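Long-range contacts in tetracycline Repressor, class A (PDB 5MRU), which represses the tetracycline resistance gene by binding its operator DNA, and loses affinity for that DNA when tetracycline binds: residues N7-A12 / L41-R46; N63-V68 / A83-Q88; D73-F78 / V193-L198. All blocks are in the same frame, centred on the assembly; numbering follows the deposited sequence.

How the interactions relate
Interaction 1 lies in the DNA-binding domain. Interactions 2 and 3 belong to the drug-binding and dimerisation part. Interaction 2 lines the anhydrotetracycline pocket, and its centre is about 25 Å from that of interaction 1. The nearest atoms of these two are about 8 Å apart, and helix 48-63 runs between their loops. Interactions 2 and 3 share helix 75-91, with centres about 15 Å apart. They touch where S67 O meets F78 CE1 at 3.4 Å. Interaction 3 joins that helix to helix 183-199 at the subunit interface, with the L198 side chain about 9 Å from a bound drug. Interactions 1 and 3 do not touch; their centres are about 38 Å apart.

Interaction 1 (N7-A12 / L41-R46); sequences NTVIRA and LYWHFR
L41 meets T8 at the edge of this contact, where the end of the helix-turn-helix DNA-binding motif packs on helix 7-24. The L41 methyl CD1 lies 3.9 Å from T8 OG1. This is packing without a hydrogen bond, on the exposed side. Two residues on, W43 meets V9, the residue at the centre of the contact. Both methyls of V9 sit over one face of the indole. CG2 forms a CH-pi contact with the five-membered ring, 4.0 Å from its centroid and 28° off the ring normal. CG1 lies nearer the ring fusion, 4.0 Å from W43 CD2. V9 CG1 is anti to the backbone N (chi1 173°), which leaves CG2 beside that N, and the two branches span the pyrrole part of the indole. W43 also touches L30 and L34. The V9 and W43 side chains therefore link helix 7-24 to the 41-46 loop, and W43 carries the packing on to helix 27-34. F45 continues the apolar line inward. Its ring packs on L51 of helix 48-63 and is met at its edge from helix 7-24. There V9 CG1 lies 4.1 Å from F45 CE2, and I10 CD1 lies 4.3 Å from F45 CZ.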
loop_
_atom_site.group_PDB
_atom_site.type_symbol
_atom_site.label_atom_id
_atom_site.label_comp_id
_atom_site.label_asym_id
_atom_site.label_seq_id
_atom_site.Cartn_x
_atom_site.Cartn_y
_atom_site.Cartn_z
ATOM N N ASN A 7 15.338 -24.160 0.989
ATOM C CA ASN A 7 15.819 -22.906 1.588
ATOM C C ASN A 7 16.968 -22.302 0.798
ATOM O O ASN A 7 16.947 -21.125 0.481
ATOM C CB ASN A 7 16.254 -23.119 3.051
ATOM N N THR A 8 17.963 -23.110 0.472
ATOM C CA THR A 8 19.066 -22.674 -0.384
ATOM C C THR A 8 18.498 -21.933 -1.634
ATOM O O THR A 8 19.003 -20.883 -2.041
ATOM C CB THR A 8 20.004 -23.877 -0.748
ATOM O OG1 THR A 8 19.266 -24.924 -1.388
ATOM C CG2 THR A 8 20.651 -24.475 0.506
ATOM N N VAL A 9 17.413 -22.456 -2.203
ATOM C CA VAL A 9 16.762 -21.834 -3.362
ATOM C C VAL A 9 16.084 -20.510 -2.992
ATOM O O VAL A 9 16.138 -19.536 -3.751
ATOM C CB VAL A 9 15.719 -22.788 -4.000
ATOM C CG1 VAL A 9 14.919 -22.108 -5.097
ATOM C CG2 VAL A 9 16.402 -23.981 -4.629
ATOM N N ILE A 10 15.415 -20.486 -1.845
ATOM C CA ILE A 10 14.728 -19.285 -1.406
ATOM C C ILE A 10 15.721 -18.174 -1.011
ATOM O O ILE A 10 15.552 -16.998 -1.357
ATOM C CB ILE A 10 13.773 -19.592 -0.253
ATOM C CG1 ILE A 10 12.654 -20.557 -0.713
ATOM C CG2 ILE A 10 13.158 -18.304 0.266
ATOM C CD1 ILE A 10 11.558 -19.930 -1.582
ATOM N N ARG A 11 16.767 -18.556 -0.300
ATOM C CA ARG A 11 17.781 -17.618 0.047
ATOM C C ARG A 11 18.311 -16.976 -1.236
ATOM O O ARG A 11 18.432 -15.763 -1.330
ATOM C CB ARG A 11 18.884 -18.336 0.806
ATOM C CG ARG A 11 20.075 -17.489 1.248
ATOM C CD ARG A 11 19.869 -16.825 2.593
ATOM N NE ARG A 11 19.568 -15.417 2.399
ATOM C CZ ARG A 11 18.531 -14.769 2.908
ATOM N NH1 ARG A 11 17.641 -15.369 3.694
ATOM N NH2 ARG A 11 18.384 -13.488 2.624
ATOM N N ALA A 12 18.625 -17.795 -2.227
ATOM C CA ALA A 12 19.183 -17.298 -3.476
ATOM C C ALA A 12 18.200 -16.324 -4.166
ATOM O O ALA A 12 18.602 -15.312 -4.775
ATOM C CB ALA A 12 19.513 -18.468 -4.382
ATOM N N LEU A 41 19.776 -30.525 -6.235
ATOM C CA LEU A 41 18.475 -30.731 -5.598
ATOM C C LEU A 41 17.432 -29.895 -6.349
ATOM O O LEU A 41 17.673 -28.722 -6.657
ATOM C CB LEU A 41 18.542 -30.358 -4.105
ATOM C CG LEU A 41 19.443 -29.169 -3.707
ATOM C CD1 LEU A 41 18.721 -27.832 -3.865
ATOM C CD2 LEU A 41 20.052 -29.369 -2.301
ATOM N N TYR A 42 16.286 -30.510 -6.629
ATOM C CA TYR A 42 15.384 -30.034 -7.669
ATOM C C TYR A 42 14.376 -29.008 -7.178
ATOM O O TYR A 42 13.871 -29.081 -6.071
ATOM C CB TYR A 42 14.670 -31.232 -8.265
ATOM C CG TYR A 42 13.724 -30.931 -9.378
ATOM C CD1 TYR A 42 14.155 -30.870 -10.693
ATOM C CD2 TYR A 42 12.384 -30.761 -9.128
ATOM C CE1 TYR A 42 13.270 -30.621 -11.736
ATOM C CE2 TYR A 42 11.489 -30.492 -10.151
ATOM C CZ TYR A 42 11.934 -30.426 -11.458
ATOM O OH TYR A 42 11.025 -30.166 -12.458
ATOM N N TRP A 43 14.076 -28.037 -8.020
ATOM C CA TRP A 43 13.062 -27.074 -7.663
ATOM C C TRP A 43 12.323 -26.566 -8.877
ATOM O O TRP A 43 12.883 -26.472 -9.956
ATOM C CB TRP A 43 13.684 -25.883 -6.942
ATOM C CG TRP A 43 14.647 -25.161 -7.792
ATOM C CD1 TRP A 43 15.965 -25.482 -7.992
ATOM C CD2 TRP A 43 14.380 -24.022 -8.605
ATOM N NE1 TRP A 43 16.532 -24.590 -8.870
ATOM C CE2 TRP A 43 15.586 -23.678 -9.250
ATOM C CE3 TRP A 43 13.238 -23.266 -8.859
ATOM C CZ2 TRP A 43 15.684 -22.623 -10.132
ATOM C CZ3 TRP A 43 13.336 -22.177 -9.731
ATOM C CH2 TRP A 43 14.557 -21.871 -10.357
ATOM N N HIS A 44 11.064 -26.205 -8.676
ATOM C CA HIS A 44 10.276 -25.673 -9.741
ATOM C C HIS A 44 9.193 -24.765 -9.204
ATOM O O HIS A 44 8.530 -25.114 -8.255
ATOM C CB HIS A 44 9.633 -26.783 -10.586
ATOM C CG HIS A 44 8.770 -26.234 -11.661
ATOM N ND1 HIS A 44 9.297 -25.587 -12.753
ATOM C CD2 HIS A 44 7.426 -26.087 -11.745
ATOM C CE1 HIS A 44 8.318 -25.094 -13.487
ATOM N NE2 HIS A 44 7.171 -25.394 -12.903
ATOM N N PHE A 45 8.985 -23.615 -9.831
ATOM C CA PHE A 45 7.840 -22.802 -9.458
ATOM C C PHE A 45 6.763 -22.796 -10.547
ATOM O O PHE A 45 7.069 -22.693 -11.739
ATOM C CB PHE A 45 8.292 -21.394 -9.100
ATOM C CG PHE A 45 9.132 -21.341 -7.857
ATOM C CD1 PHE A 45 8.544 -21.371 -6.612
ATOM C CD2 PHE A 45 10.535 -21.264 -7.943
ATOM C CE1 PHE A 45 9.333 -21.313 -5.468
ATOM C CE2 PHE A 45 11.327 -21.191 -6.813
ATOM C CZ PHE A 45 10.726 -21.227 -5.570
ATOM N N ARG A 46 5.511 -22.929 -10.131
ATOM C CA ARG A 46 4.434 -23.015 -11.092
ATOM C C ARG A 46 4.439 -21.750 -11.987
ATOM O O ARG A 46 4.152 -21.805 -13.156
ATOM C CB ARG A 46 3.106 -23.268 -10.358
ATOM C CG ARG A 46 1.853 -23.084 -11.191
ATOM C CD ARG A 46 0.723 -23.976 -10.692
ATOM N NE ARG A 46 -0.575 -23.667 -11.305
ATOM C CZ ARG A 46 -1.303 -22.575 -11.035
ATOM N NH1 ARG A 46 -0.875 -21.645 -10.160
ATOM N NH2 ARG A 46 -2.476 -22.402 -11.648
#

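Interaction 2 (N63-V68 / A83-Q88); sequences NHSTSV and ARSFRQ. With TDC (5a,6-anhydrotetracycline), chain B.
S85 OG, on helix 75-91, accepts from the loop backbone. T66 N donates to it over 3.0 Å, nearly straight at 162°. S65 N donates to the same oxygen, but the modelled distance is too short to carry weight. H64 ND1 adds a weak hydrogen bond to S85 OG, 3.3 Å long, and either atom could be the donor. This weak bond is a polar link from the ring to helix 75-91. Its other nitrogen, H64 NE2, forms a hydrogen bond with O3 of anhydrotetracycline (3.0 Å, 174°). H64 is the first residue to leave the helical path after helix 48-63. This is the drug pocket of the TetR regulator. N82 and Q116 also hydrogen-bond the drug, and S67 OG gives a weak bond to its O21. Further out, F86 turns a ring edge toward the H64 face, with centroids 5.9 Å apart and planes at 52°. One F86 face takes the drug: O1C stands 3.3 Å above the ring plane, over its centre. F86 also packs edge-to-face with H100, a likely magnesium ligand. On the loop side, T66 CG2 rests 3.6 Å from S85 CB.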
loop_
_atom_site.group_PDB
_atom_site.type_symbol
_atom_site.label_atom_id
_atom_site.label_comp_id
_atom_site.label_asym_id
_atom_site.label_seq_id
_atom_site.Cartn_x
_atom_site.Cartn_y
_atom_site.Cartn_z
ATOM N N ASN A 63 11.640 -12.594 9.652
ATOM C CA ASN A 63 11.671 -11.337 10.433
ATOM C C ASN A 63 10.450 -10.885 11.266
ATOM O O ASN A 63 10.596 -10.006 12.129
ATOM C CB ASN A 63 12.102 -10.201 9.507
ATOM C CG ASN A 63 13.604 -10.096 9.381
ATOM O OD1 ASN A 63 14.317 -9.884 10.378
ATOM N ND2 ASN A 63 14.096 -10.227 8.157
ATOM N N HIS A 64 9.276 -11.459 10.996
ATOM C CA HIS A 64 8.028 -11.085 11.663
ATOM C C HIS A 64 8.018 -11.684 13.047
ATOM O O HIS A 64 7.567 -12.803 13.253
ATOM C CB HIS A 64 6.812 -11.564 10.848
ATOM C CG HIS A 64 5.501 -11.040 11.342
ATOM N ND1 HIS A 64 5.394 -9.949 12.180
ATOM C CD2 HIS A 64 4.234 -11.452 11.096
ATOM C CE1 HIS A 64 4.117 -9.725 12.438
ATOM N NE2 HIS A 64 3.393 -10.619 11.787
ATOM N N SER A 65 8.503 -10.911 14.004
ATOM C CA SER A 65 8.959 -11.458 15.266
ATOM C C SER A 65 7.953 -11.319 16.450
ATOM O O SER A 65 8.035 -12.097 17.420
ATOM C CB SER A 65 10.350 -10.856 15.587
ATOM O OG SER A 65 10.241 -9.462 15.858
ATOM N N THR A 66 7.033 -10.346 16.399
ATOM C CA THR A 66 5.874 -10.348 17.340
ATOM C C THR A 66 4.557 -10.547 16.537
ATOM O O THR A 66 3.515 -9.965 16.844
ATOM C CB THR A 66 5.907 -9.175 18.422
ATOM O OG1 THR A 66 4.807 -9.241 19.379
ATOM C CG2 THR A 66 5.933 -7.841 17.752
ATOM N N SER A 67 4.658 -11.408 15.516
ATOM C CA SER A 67 3.527 -12.116 14.879
ATOM C C SER A 67 2.616 -12.856 15.868
ATOM O O SER A 67 1.428 -12.587 15.947
ATOM C CB SER A 67 4.089 -13.152 13.873
ATOM O OG SER A 67 3.229 -14.265 13.644
ATOM N N VAL A 68 3.183 -13.819 16.579
ATOM C CA VAL A 68 2.455 -14.596 17.596
ATOM C C VAL A 68 2.349 -13.834 18.958
ATOM O O VAL A 68 3.305 -13.164 19.385
ATOM C CB VAL A 68 3.114 -15.999 17.762
ATOM C CG1 VAL A 68 2.634 -16.709 19.017
ATOM C CG2 VAL A 68 2.861 -16.863 16.521
ATOM N N ALA A 83 2.460 -4.802 14.302
ATOM C CA ALA A 83 2.538 -3.909 13.152
ATOM C C ALA A 83 3.962 -3.489 12.890
ATOM O O ALA A 83 4.423 -3.436 11.747
ATOM C CB ALA A 83 1.700 -2.666 13.422
ATOM N N ARG A 84 4.648 -3.151 13.973
ATOM C CA ARG A 84 6.065 -2.828 13.902
ATOM C C ARG A 84 6.837 -3.959 13.313
ATOM O O ARG A 84 7.741 -3.748 12.489
ATOM C CB ARG A 84 6.602 -2.512 15.294
ATOM C CG ARG A 84 6.323 -1.087 15.651
ATOM C CD ARG A 84 6.564 -0.892 17.098
ATOM N NE ARG A 84 6.600 0.516 17.444
ATOM C CZ ARG A 84 6.398 0.969 18.680
ATOM N NH1 ARG A 84 6.148 0.122 19.680
ATOM N NH2 ARG A 84 6.439 2.277 18.922
ATOM N N SER A 85 6.491 -5.166 13.741
ATOM C CA SER A 85 7.233 -6.355 13.345
ATOM C C SER A 85 6.944 -6.781 11.907
ATOM O O SER A 85 7.836 -7.205 11.187
ATOM C CB SER A 85 6.865 -7.464 14.274
ATOM O OG SER A 85 7.695 -8.543 14.033
ATOM N N PHE A 86 5.673 -6.697 11.510
ATOM C CA PHE A 86 5.258 -6.918 10.135
ATOM C C PHE A 86 6.071 -5.985 9.239
ATOM O O PHE A 86 6.838 -6.438 8.398
ATOM C CB PHE A 86 3.755 -6.655 10.009
ATOM C CG PHE A 86 3.180 -6.871 8.612
ATOM C CD1 PHE A 86 3.527 -7.961 7.853
ATOM C CD2 PHE A 86 2.234 -6.000 8.106
ATOM C CE1 PHE A 86 2.984 -8.178 6.607
ATOM C CE2 PHE A 86 1.681 -6.198 6.847
ATOM C CZ PHE A 86 2.062 -7.300 6.091
ATOM N N ARG A 87 5.959 -4.690 9.511
ATOM C CA ARG A 87 6.619 -3.634 8.746
ATOM C C ARG A 87 8.068 -3.888 8.509
ATOM O O ARG A 87 8.543 -3.699 7.425
ATOM C CB ARG A 87 6.510 -2.304 9.483
ATOM C CG ARG A 87 7.341 -1.222 8.856
ATOM C CD ARG A 87 6.818 0.153 9.219
ATOM N NE ARG A 87 7.607 1.270 8.642
ATOM C CZ ARG A 87 8.654 1.863 9.225
ATOM N NH1 ARG A 87 9.086 1.437 10.387
ATOM N NH2 ARG A 87 9.276 2.879 8.638
ATOM N N GLN A 88 8.782 -4.277 9.541
ATOM C CA GLN A 88 10.225 -4.586 9.392
ATOM C C GLN A 88 10.481 -5.808 8.499
ATOM O O GLN A 88 11.491 -5.858 7.772
ATOM C CB GLN A 88 10.898 -4.763 10.762
ATOM C CG GLN A 88 10.968 -3.466 11.574
ATOM C CD GLN A 88 11.700 -2.339 10.837
ATOM O OE1 GLN A 88 11.361 -1.156 10.988
ATOM N NE2 GLN A 88 12.690 -2.705 10.009
HETATM O O12 TDC B . -1.039 -9.839 5.656
HETATM C C12 TDC B . -1.642 -10.140 6.723
HETATM C C1B TDC B . -3.044 -10.613 6.682
HETATM C C11 TDC B . -3.659 -10.783 5.450
HETATM O O11 TDC B . -2.985 -10.498 4.272
HETATM C C1A TDC B . -4.965 -11.232 5.368
HETATM C C10 TDC B . -5.572 -11.394 4.131
HETATM O O10 TDC B . -4.930 -11.115 2.933
HETATM C C9 TDC B . -6.955 -11.881 4.062
HETATM C C8 TDC B . -7.614 -12.170 5.239
HETATM C C7 TDC B . -6.969 -11.993 6.452
HETATM C C61 TDC B . -5.660 -11.528 6.542
HETATM C C6 TDC B . -5.024 -11.355 7.794
HETATM C C62 TDC B . -5.695 -11.646 9.104
HETATM C C51 TDC B . -3.710 -10.903 7.866
HETATM C C5 TDC B . -3.043 -10.704 9.215
HETATM C C1C TDC B . -0.959 -10.105 8.061
HETATM C C1 TDC B . -0.531 -11.516 8.478
HETATM O O1 TDC B . -0.676 -12.451 7.695
HETATM O O1C TDC B . 0.116 -9.198 8.084
HETATM C C41 TDC B . -1.905 -9.678 9.141
HETATM C C4 TDC B . -1.227 -9.528 10.541
HETATM N N4 TDC B . -0.794 -8.159 11.015
HETATM C C43 TDC B . -0.239 -7.263 9.963
HETATM C C42 TDC B . -2.025 -7.506 11.583
HETATM C C3 TDC B . -0.160 -10.608 10.772
HETATM O O3 TDC B . 0.358 -10.610 11.880
HETATM C C2 TDC B . 0.101 -11.624 9.780
HETATM C C21 TDC B . 1.028 -12.731 10.067
HETATM O O21 TDC B . 1.522 -12.856 11.198
HETATM N N21 TDC B . 1.268 -13.704 9.161
#

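Interaction 3 (D73-F78 / V193-L198); sequences DDWRSF and VIVDGL
D196 draws arginines from two subunits. R76 NH1 of the same chain makes a long salt bridge to D196 OD1, at 3.9 Å. The stronger partner is R201 of the second subunit, which pairs with D196 OD2. The D196 oxygen OD1 lies at the edge of the R76 guanidinium, near its plane, while the carboxylate plane is turned 73° from it. The contact joins the start of helix 75-91 to helix 183-199, one of the helices of the four-helix dimer interface known from tetracycline repressors. V193, I194 and L198 of this helix also pack on the second subunit.

R76 reaches across with an extended chain from CG to NE. Its NH1 also lies against V195 CG1, and the two side chains cross at about a right angle. W75 works beside it. W75 CZ2 lies 4.1 Å above the R76 guanidinium plane, offset toward its rim. The far end of the indole meets the second helix. W75 CZ3 packs 4.1 Å from V195 CG2 and 4.3 Å from L198 CB. V195 O sits at the indole edge, 3.7 Å from W75 CH2. A second aromatic, F125, packs edge-to-face with W75.

The helix that presents W75 and R76 begins with a capping bond. D74 is the N-cap residue, and S77 N donates to D74 OD1 over 2.9 Å. The N-H comes from above the carboxylate plane, 40° out of it.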
loop_
_atom_site.group_PDB
_atom_site.type_symbol
_atom_site.label_atom_id
_atom_site.label_comp_id
_atom_site.label_asym_id
_atom_site.label_seq_id
_atom_site.Cartn_x
_atom_site.Cartn_y
_atom_site.Cartn_z
ATOM N N ASP A 73 2.036 -9.988 26.645
ATOM C CA ASP A 73 1.290 -9.052 25.799
ATOM C C ASP A 73 -0.025 -8.571 26.439
ATOM O O ASP A 73 -0.679 -9.311 27.167
ATOM C CB ASP A 73 0.977 -9.693 24.435
ATOM C CG ASP A 73 1.739 -9.047 23.280
ATOM O OD1 ASP A 73 1.819 -7.798 23.249
ATOM O OD2 ASP A 73 2.222 -9.782 22.381
ATOM N N ASP A 74 -0.375 -7.310 26.191
ATOM C CA ASP A 74 -1.760 -6.849 26.272
ATOM C C ASP A 74 -2.145 -6.492 24.824
ATOM O O ASP A 74 -1.286 -6.524 23.908
ATOM C CB ASP A 74 -1.917 -5.659 27.244
ATOM C CG ASP A 74 -1.908 -4.291 26.542
ATOM O OD1 ASP A 74 -0.874 -3.935 25.914
ATOM O OD2 ASP A 74 -2.935 -3.572 26.617
ATOM N N TRP A 75 -3.413 -6.145 24.592
ATOM C CA TRP A 75 -3.875 -5.943 23.202
ATOM C C TRP A 75 -3.135 -4.801 22.471
ATOM O O TRP A 75 -2.610 -5.024 21.395
ATOM C CB TRP A 75 -5.421 -5.853 23.102
ATOM C CG TRP A 75 -6.075 -4.581 23.536
ATOM C CD1 TRP A 75 -6.614 -4.321 24.745
ATOM C CD2 TRP A 75 -6.303 -3.417 22.737
ATOM N NE1 TRP A 75 -7.156 -3.059 24.767
ATOM C CE2 TRP A 75 -6.967 -2.482 23.544
ATOM C CE3 TRP A 75 -5.990 -3.068 21.426
ATOM C CZ2 TRP A 75 -7.334 -1.229 23.077
ATOM C CZ3 TRP A 75 -6.343 -1.826 20.972
ATOM C CH2 TRP A 75 -7.004 -0.922 21.787
ATOM N N ARG A 76 -3.053 -3.617 23.076
ATOM C CA ARG A 76 -2.298 -2.499 22.502
ATOM C C ARG A 76 -0.898 -2.936 22.133
ATOM O O ARG A 76 -0.484 -2.764 21.001
ATOM C CB ARG A 76 -2.183 -1.325 23.478
ATOM C CG ARG A 76 -3.300 -0.300 23.381
ATOM C CD ARG A 76 -3.191 0.716 24.511
ATOM N NE ARG A 76 -4.472 1.360 24.788
ATOM C CZ ARG A 76 -5.011 2.338 24.059
ATOM N NH1 ARG A 76 -4.371 2.800 22.985
ATOM N NH2 ARG A 76 -6.200 2.855 24.404
ATOM N N SER A 77 -0.175 -3.488 23.109
ATOM C CA SER A 77 1.227 -3.848 22.926
ATOM C C SER A 77 1.407 -4.904 21.842
ATOM O O SER A 77 2.413 -4.882 21.151
ATOM C CB SER A 77 1.827 -4.351 24.226
ATOM O OG SER A 77 1.362 -5.654 24.497
ATOM N N PHE A 78 0.436 -5.809 21.690
ATOM C CA PHE A 78 0.466 -6.815 20.618
ATOM C C PHE A 78 0.259 -6.232 19.213
ATOM O O PHE A 78 1.046 -6.496 18.303
ATOM C CB PHE A 78 -0.586 -7.903 20.845
ATOM C CG PHE A 78 -0.846 -8.725 19.624
ATOM C CD1 PHE A 78 0.126 -9.581 19.136
ATOM C CD2 PHE A 78 -2.031 -8.601 18.917
ATOM C CE1 PHE A 78 -0.079 -10.307 17.966
ATOM C CE2 PHE A 78 -2.244 -9.331 17.751
ATOM C CZ PHE A 78 -1.263 -10.186 17.272
ATOM N N VAL A 193 -2.652 6.598 15.965
ATOM C CA VAL A 193 -4.027 6.971 15.649
ATOM C C VAL A 193 -4.898 5.728 15.449
ATOM O O VAL A 193 -6.016 5.623 15.954
ATOM C CB VAL A 193 -4.067 7.805 14.374
ATOM C CG1 VAL A 193 -5.506 8.051 13.949
ATOM C CG2 VAL A 193 -3.311 9.100 14.576
ATOM N N ILE A 194 -4.384 4.775 14.708
ATOM C CA ILE A 194 -5.157 3.575 14.474
ATOM C C ILE A 194 -5.479 2.856 15.769
ATOM O O ILE A 194 -6.578 2.363 15.940
ATOM C CB ILE A 194 -4.450 2.640 13.471
ATOM C CG1 ILE A 194 -4.824 3.075 12.040
ATOM C CG2 ILE A 194 -4.798 1.168 13.729
ATOM C CD1 ILE A 194 -3.934 2.497 10.954
ATOM N N VAL A 195 -4.538 2.795 16.686
ATOM C CA VAL A 195 -4.768 2.002 17.870
ATOM C C VAL A 195 -5.813 2.684 18.764
ATOM O O VAL A 195 -6.565 2.016 19.503
ATOM C CB VAL A 195 -3.455 1.732 18.634
ATOM C CG1 VAL A 195 -3.292 2.648 19.853
ATOM C CG2 VAL A 195 -3.398 0.276 19.059
ATOM N N ASP A 196 -5.850 4.017 18.694
ATOM C CA ASP A 196 -6.812 4.790 19.474
ATOM C C ASP A 196 -8.241 4.461 18.993
ATOM O O ASP A 196 -9.086 4.014 19.778
ATOM C CB ASP A 196 -6.528 6.302 19.381
ATOM C CG ASP A 196 -5.232 6.723 20.097
ATOM O OD1 ASP A 196 -4.457 5.858 20.550
ATOM O OD2 ASP A 196 -4.986 7.937 20.195
ATOM N N GLY A 197 -8.495 4.638 17.699
ATOM C CA GLY A 197 -9.825 4.393 17.145
ATOM C C GLY A 197 -10.363 2.995 17.394
ATOM O O GLY A 197 -11.569 2.797 17.416
ATOM N N LEU A 198 -9.475 2.021 17.557
ATOM C CA LEU A 198 -9.891 0.677 17.945
ATOM C C LEU A 198 -10.279 0.622 19.412
ATOM O O LEU A 198 -11.232 -0.072 19.770
ATOM C CB LEU A 198 -8.769 -0.321 17.715
ATOM C CG LEU A 198 -8.357 -0.492 16.260
ATOM C CD1 LEU A 198 -6.975 -1.122 16.227
ATOM C CD2 LEU A 198 -9.376 -1.325 15.490
#